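Local coordinates for protein methyltransferase (Streptomyces regensis, PDB 5N5D) that probably transfers a methyl group from S-adenosylmethionine to a hydroxyl oxygen during the biosynthesis of the antibiotic tomaymycin, at residues R88-A99 against L114-I125. Residues are numbered along the deposited sequence; the frame is centred on the assembly and turned at random.
Sequences RLVTIEWERSFA and LVEQHVGRALDI. With SAM (S-adenosylmethionine), chain H.
Strands 88-93 and 115-119 run parallel, 13° apart, in the beta-alpha-beta unit completed by helix 96-108, and six backbone hydrogen bonds join them from Leu89 N to Leu114 O through Gly120 N to Glu93 O. On one face, His118 NE2 donates in its ring plane to the anti lone pair of Glu116 OE2 (2.6 Å), while Glu116 OE1 pairs with Arg88 NE in a salt bridge whose direct hydrogen bond is weak at 3.4 Å; a water accepts from the same NE and donates to OE1. Further along, Ile92 CG2, anti to the backbone N, leans to Ala122 CB (4.0 Å). On the other face, Gln117 NE2 reaches Ala99 O (3.1 Å), tying the edge strand to the helix, and Ala99 CB packs on Val119 CG2. Where the strands end, Glu93 folds back at chi2 (56°) and takes both ribose hydroxyls of S-adenosylmethionine, O3' on OE1 (2.7 Å) and O2' on OE2 (2.6 Å); OE2 also accepts from Glu95 N. With an alanine here, both hydroxyls and Glu95 N would probably lose their carboxylate acceptor. Ala122 N donates to adenine N1 (3.0 Å). In this Rossmann-like methyltransferase pattern an acidic strand end reads the ribose, and the start of the helix after the next strand reads the base.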
loop_
_atom_site.group_PDB
_atom_site.type_symbol
_atom_site.label_atom_id
_atom_site.label_comp_id
_atom_site.label_asym_id
_atom_site.label_seq_id
_atom_site.Cartn_x
_atom_site.Cartn_y
_atom_site.Cartn_z
ATOM N N ARG A 88 15.702 -12.372 8.988
ATOM C CA ARG A 88 14.985 -12.935 10.120
ATOM C C ARG A 88 13.675 -12.196 10.330
ATOM O O ARG A 88 13.607 -10.972 10.188
ATOM C CB ARG A 88 15.814 -12.889 11.409
ATOM C CG ARG A 88 15.171 -13.671 12.557
ATOM C CD ARG A 88 16.163 -14.567 13.290
ATOM N NE ARG A 88 17.086 -13.806 14.129
ATOM C CZ ARG A 88 18.324 -13.461 13.787
ATOM N NH1 ARG A 88 19.072 -12.769 14.637
ATOM N NH2 ARG A 88 18.827 -13.804 12.608
ATOM N N LEU A 89 12.641 -12.969 10.643
ATOM C CA LEU A 89 11.365 -12.474 11.138
ATOM C C LEU A 89 11.287 -12.800 12.622
ATOM O O LEU A 89 11.386 -13.969 13.014
ATOM C CB LEU A 89 10.196 -13.114 10.387
ATOM C CG LEU A 89 8.812 -12.806 10.967
ATOM C CD1 LEU A 89 8.484 -11.331 10.821
ATOM C CD2 LEU A 89 7.751 -13.667 10.303
ATOM N N VAL A 90 11.142 -11.770 13.444
ATOM C CA VAL A 90 10.905 -11.939 14.870
ATOM C C VAL A 90 9.425 -11.683 15.084
ATOM O O VAL A 90 8.929 -10.606 14.744
ATOM C CB VAL A 90 11.769 -10.976 15.697
ATOM C CG1 VAL A 90 11.509 -11.162 17.189
ATOM C CG2 VAL A 90 13.245 -11.185 15.388
ATOM N N THR A 91 8.705 -12.666 15.616
ATOM C CA THR A 91 7.266 -12.516 15.781
ATOM C C THR A 91 6.852 -12.883 17.200
ATOM O O THR A 91 7.433 -13.775 17.824
ATOM C CB THR A 91 6.498 -13.350 14.734
ATOM O OG1 THR A 91 5.099 -13.068 14.836
ATOM C CG2 THR A 91 6.773 -14.847 14.894
ATOM N N ILE A 92 5.851 -12.161 17.706
ATOM C CA ILE A 92 5.420 -12.228 19.099
ATOM C C ILE A 92 3.947 -12.607 19.160
ATOM O O ILE A 92 3.116 -12.016 18.463
ATOM C CB ILE A 92 5.623 -10.883 19.825
ATOM C CG1 ILE A 92 7.069 -10.409 19.702
ATOM C CG2 ILE A 92 5.201 -11.018 21.292
ATOM C CD1 ILE A 92 7.299 -8.993 20.218
ATOM N N GLU A 93 3.619 -13.532 20.061
ATOM C CA GLU A 93 2.243 -13.979 20.259
ATOM C C GLU A 93 2.004 -14.306 21.727
ATOM O O GLU A 93 2.793 -15.028 22.340
ATOM C CB GLU A 93 1.949 -15.207 19.390
ATOM C CG GLU A 93 0.614 -15.891 19.677
ATOM C CD GLU A 93 -0.552 -14.941 19.559
ATOM O OE1 GLU A 93 -0.618 -14.203 18.550
ATOM O OE2 GLU A 93 -1.398 -14.918 20.479
ATOM N N TRP A 94 0.894 -13.801 22.272
ATOM C CA TRP A 94 0.564 -13.993 23.682
ATOM C C TRP A 94 0.051 -15.399 23.988
ATOM O O TRP A 94 0.336 -15.931 25.069
ATOM C CB TRP A 94 -0.468 -12.934 24.094
ATOM C CG TRP A 94 -1.240 -13.220 25.340
ATOM C CD1 TRP A 94 -2.570 -13.519 25.426
ATOM C CD2 TRP A 94 -0.744 -13.216 26.682
ATOM N NE1 TRP A 94 -2.930 -13.707 26.737
ATOM C CE2 TRP A 94 -1.827 -13.527 27.529
ATOM C CE3 TRP A 94 0.512 -12.985 27.251
ATOM C CZ2 TRP A 94 -1.691 -13.613 28.913
ATOM C CZ3 TRP A 94 0.643 -13.073 28.627
ATOM C CH2 TRP A 94 -0.451 -13.382 29.441
ATOM N N GLU A 95 -0.686 -16.020 23.068
ATOM C CA GLU A 95 -1.308 -17.316 23.313
ATOM C C GLU A 95 -0.395 -18.427 22.804
ATOM O O GLU A 95 -0.134 -18.521 21.601
ATOM C CB GLU A 95 -2.671 -17.379 22.626
ATOM C CG GLU A 95 -3.542 -18.547 23.045
ATOM C CD GLU A 95 -3.964 -18.472 24.500
ATOM O OE1 GLU A 95 -3.542 -19.343 25.287
ATOM O OE2 GLU A 95 -4.711 -17.535 24.855
ATOM N N ARG A 96 0.071 -19.285 23.718
ATOM C CA ARG A 96 1.009 -20.333 23.320
ATOM C C ARG A 96 0.408 -21.267 22.277
ATOM O O ARG A 96 1.098 -21.672 21.335
ATOM C CB ARG A 96 1.469 -21.130 24.539
ATOM C CG ARG A 96 2.485 -22.212 24.191
ATOM C CD ARG A 96 3.162 -22.772 25.428
ATOM N NE ARG A 96 3.917 -21.746 26.140
ATOM C CZ ARG A 96 5.118 -21.304 25.778
ATOM N NH1 ARG A 96 5.720 -21.795 24.700
ATOM N NH2 ARG A 96 5.720 -20.365 26.495
ATOM N N SER A 97 -0.870 -21.629 22.425
ATOM C CA SER A 97 -1.478 -22.571 21.489
ATOM C C SER A 97 -1.497 -22.011 20.072
ATOM O O SER A 97 -1.290 -22.753 19.103
ATOM C CB SER A 97 -2.893 -22.931 21.942
ATOM O OG SER A 97 -3.742 -21.800 21.917
ATOM N N PHE A 98 -1.752 -20.706 19.928
ATOM C CA PHE A 98 -1.684 -20.078 18.612
ATOM C C PHE A 98 -0.263 -20.139 18.072
ATOM O O PHE A 98 -0.033 -20.524 16.920
ATOM C CB PHE A 98 -2.151 -18.617 18.674
ATOM C CG PHE A 98 -3.554 -18.420 19.197
ATOM C CD1 PHE A 98 -4.405 -19.491 19.440
ATOM C CD2 PHE A 98 -4.023 -17.136 19.434
ATOM C CE1 PHE A 98 -5.690 -19.281 19.924
ATOM C CE2 PHE A 98 -5.299 -16.921 19.912
ATOM C CZ PHE A 98 -6.138 -17.997 20.160
ATOM N N ALA A 99 0.709 -19.749 18.898
ATOM C CA ALA A 99 2.098 -19.734 18.458
ATOM C C ALA A 99 2.561 -21.119 18.026
ATOM O O ALA A 99 3.344 -21.251 17.078
ATOM C CB ALA A 99 2.991 -19.197 19.573
ATOM N N LEU A 114 14.109 -18.950 9.189
ATOM C CA LEU A 114 14.093 -17.498 9.120
ATOM C C LEU A 114 13.295 -16.847 10.236
ATOM O O LEU A 114 13.234 -15.617 10.285
ATOM C CB LEU A 114 13.508 -17.040 7.782
ATOM C CG LEU A 114 14.201 -17.550 6.522
ATOM C CD1 LEU A 114 13.359 -17.217 5.301
ATOM C CD2 LEU A 114 15.581 -16.958 6.392
ATOM N N VAL A 115 12.663 -17.617 11.115
ATOM C CA VAL A 115 11.695 -17.062 12.055
ATOM C C VAL A 115 12.153 -17.331 13.480
ATOM O O VAL A 115 12.570 -18.445 13.816
ATOM C CB VAL A 115 10.283 -17.625 11.820
ATOM C CG1 VAL A 115 9.288 -16.966 12.770
ATOM C CG2 VAL A 115 9.857 -17.393 10.385
ATOM N N GLU A 116 12.062 -16.299 14.311
ATOM C CA GLU A 116 12.310 -16.376 15.743
ATOM C C GLU A 116 10.999 -16.027 16.434
ATOM O O GLU A 116 10.587 -14.860 16.442
ATOM C CB GLU A 116 13.432 -15.420 16.139
ATOM C CG GLU A 116 13.675 -15.279 17.622
ATOM C CD GLU A 116 14.703 -14.210 17.909
ATOM O OE1 GLU A 116 15.766 -14.229 17.254
ATOM O OE2 GLU A 116 14.436 -13.340 18.761
ATOM N N GLN A 117 10.334 -17.033 16.992
ATOM C CA GLN A 117 9.057 -16.832 17.659
ATOM C C GLN A 117 9.253 -16.579 19.148
ATOM O O GLN A 117 10.113 -17.189 19.791
ATOM C CB GLN A 117 8.149 -18.046 17.477
ATOM C CG GLN A 117 7.676 -18.261 16.059
ATOM C CD GLN A 117 6.622 -19.341 15.980
ATOM O OE1 GLN A 117 6.864 -20.424 15.445
ATOM N NE2 GLN A 117 5.445 -19.058 16.523
ATOM N N HIS A 118 8.419 -15.694 19.693
ATOM C CA HIS A 118 8.363 -15.410 21.120
ATOM C C HIS A 118 6.930 -15.566 21.592
ATOM O O HIS A 118 5.991 -15.180 20.888
ATOM C CB HIS A 118 8.862 -13.996 21.434
ATOM C CG HIS A 118 10.309 -13.786 21.122
ATOM N ND1 HIS A 118 11.289 -13.802 22.090
ATOM C CD2 HIS A 118 10.945 -13.570 19.946
ATOM C CE1 HIS A 118 12.467 -13.599 21.524
ATOM N NE2 HIS A 118 12.284 -13.454 20.224
ATOM N N VAL A 119 6.766 -16.140 22.780
ATOM C CA VAL A 119 5.455 -16.329 23.391
ATOM C C VAL A 119 5.399 -15.473 24.650
ATOM O O VAL A 119 6.202 -15.662 25.574
ATOM C CB VAL A 119 5.188 -17.810 23.713
ATOM C CG1 VAL A 119 3.886 -17.972 24.485
ATOM C CG2 VAL A 119 5.136 -18.618 22.430
ATOM N N GLY A 120 4.451 -14.552 24.693
ATOM C CA GLY A 120 4.241 -13.734 25.873
ATOM C C GLY A 120 3.628 -12.398 25.501
ATOM O O GLY A 120 3.287 -12.137 24.350
ATOM N N ARG A 121 3.495 -11.552 26.522
ATOM C CA ARG A 121 2.975 -10.204 26.329
ATOM C C ARG A 121 3.983 -9.369 25.555
ATOM O O ARG A 121 5.150 -9.275 25.943
ATOM C CB ARG A 121 2.686 -9.545 27.676
ATOM C CG ARG A 121 1.226 -9.517 28.086
ATOM C CD ARG A 121 1.079 -8.777 29.402
ATOM N NE ARG A 121 1.551 -7.398 29.288
ATOM C CZ ARG A 121 2.190 -6.728 30.242
ATOM N NH1 ARG A 121 2.462 -7.296 31.412
ATOM N NH2 ARG A 121 2.570 -5.475 30.023
ATOM N N ALA A 122 3.530 -8.740 24.468
ATOM C CA ALA A 122 4.458 -8.025 23.599
ATOM C C ALA A 122 5.224 -6.944 24.354
ATOM O O ALA A 122 6.426 -6.760 24.130
ATOM C CB ALA A 122 3.712 -7.424 22.413
ATOM N N LEU A 123 4.559 -6.210 25.249
ATOM C CA LEU A 123 5.265 -5.150 25.962
ATOM C C LEU A 123 6.313 -5.699 26.922
ATOM O O LEU A 123 7.228 -4.961 27.309
ATOM C CB LEU A 123 4.275 -4.252 26.707
ATOM C CG LEU A 123 3.420 -3.324 25.839
ATOM C CD1 LEU A 123 2.526 -2.456 26.709
ATOM C CD2 LEU A 123 4.260 -2.447 24.909
ATOM N N ASP A 124 6.207 -6.971 27.312
ATOM C CA ASP A 124 7.267 -7.608 28.089
ATOM C C ASP A 124 8.408 -8.079 27.198
ATOM O O ASP A 124 9.572 -8.038 27.610
ATOM C CB ASP A 124 6.708 -8.800 28.872
ATOM C CG ASP A 124 5.723 -8.393 29.956
ATOM O OD1 ASP A 124 5.796 -7.244 30.437
ATOM O OD2 ASP A 124 4.883 -9.238 30.343
ATOM N N ILE A 125 8.093 -8.509 25.976
ATOM C CA ILE A 125 9.103 -9.102 25.105
ATOM C C ILE A 125 9.886 -8.029 24.361
ATOM O O ILE A 125 11.105 -8.146 24.190
ATOM C CB ILE A 125 8.429 -10.090 24.136
ATOM C CG1 ILE A 125 7.940 -11.313 24.913
ATOM C CG2 ILE A 125 9.387 -10.505 23.022
ATOM C CD1 ILE A 125 6.786 -12.020 24.268
HETATM N N SAM H . -1.041 -11.079 12.196
HETATM C CA SAM H . -1.940 -12.249 12.135
HETATM C C SAM H . -2.302 -12.573 10.649
HETATM O O SAM H . -2.589 -11.600 9.916
HETATM O OXT SAM H . -2.282 -13.770 10.294
HETATM C CB SAM H . -3.231 -11.994 12.949
HETATM C CG SAM H . -2.927 -11.441 14.337
HETATM S SD SAM H . -4.484 -11.367 15.255
HETATM C CE SAM H . -5.243 -9.975 14.505
HETATM C "C5'" SAM H . -3.986 -10.600 16.835
HETATM C "C4'" SAM H . -3.105 -11.503 17.676
HETATM O "O4'" SAM H . -2.460 -10.750 18.726
HETATM C "C3'" SAM H . -3.843 -12.665 18.353
HETATM O "O3'" SAM H . -3.235 -13.896 17.975
HETATM C "C2'" SAM H . -3.719 -12.349 19.852
HETATM O "O2'" SAM H . -3.606 -13.516 20.659
HETATM C "C1'" SAM H . -2.419 -11.556 19.880
HETATM N N9 SAM H . -2.255 -10.688 21.039
HETATM C C8 SAM H . -3.216 -9.933 21.658
HETATM N N7 SAM H . -2.764 -9.195 22.644
HETATM C C5 SAM H . -1.407 -9.485 22.674
HETATM C C6 SAM H . -0.354 -9.010 23.478
HETATM N N6 SAM H . -0.514 -8.107 24.454
HETATM N N1 SAM H . 0.887 -9.490 23.237
HETATM C C2 SAM H . 1.051 -10.387 22.260
HETATM N N3 SAM H . 0.133 -10.909 21.440
HETATM C C4 SAM H . -1.082 -10.410 21.697
HETATM O O HOH W 1 16.949 -12.049 16.234
#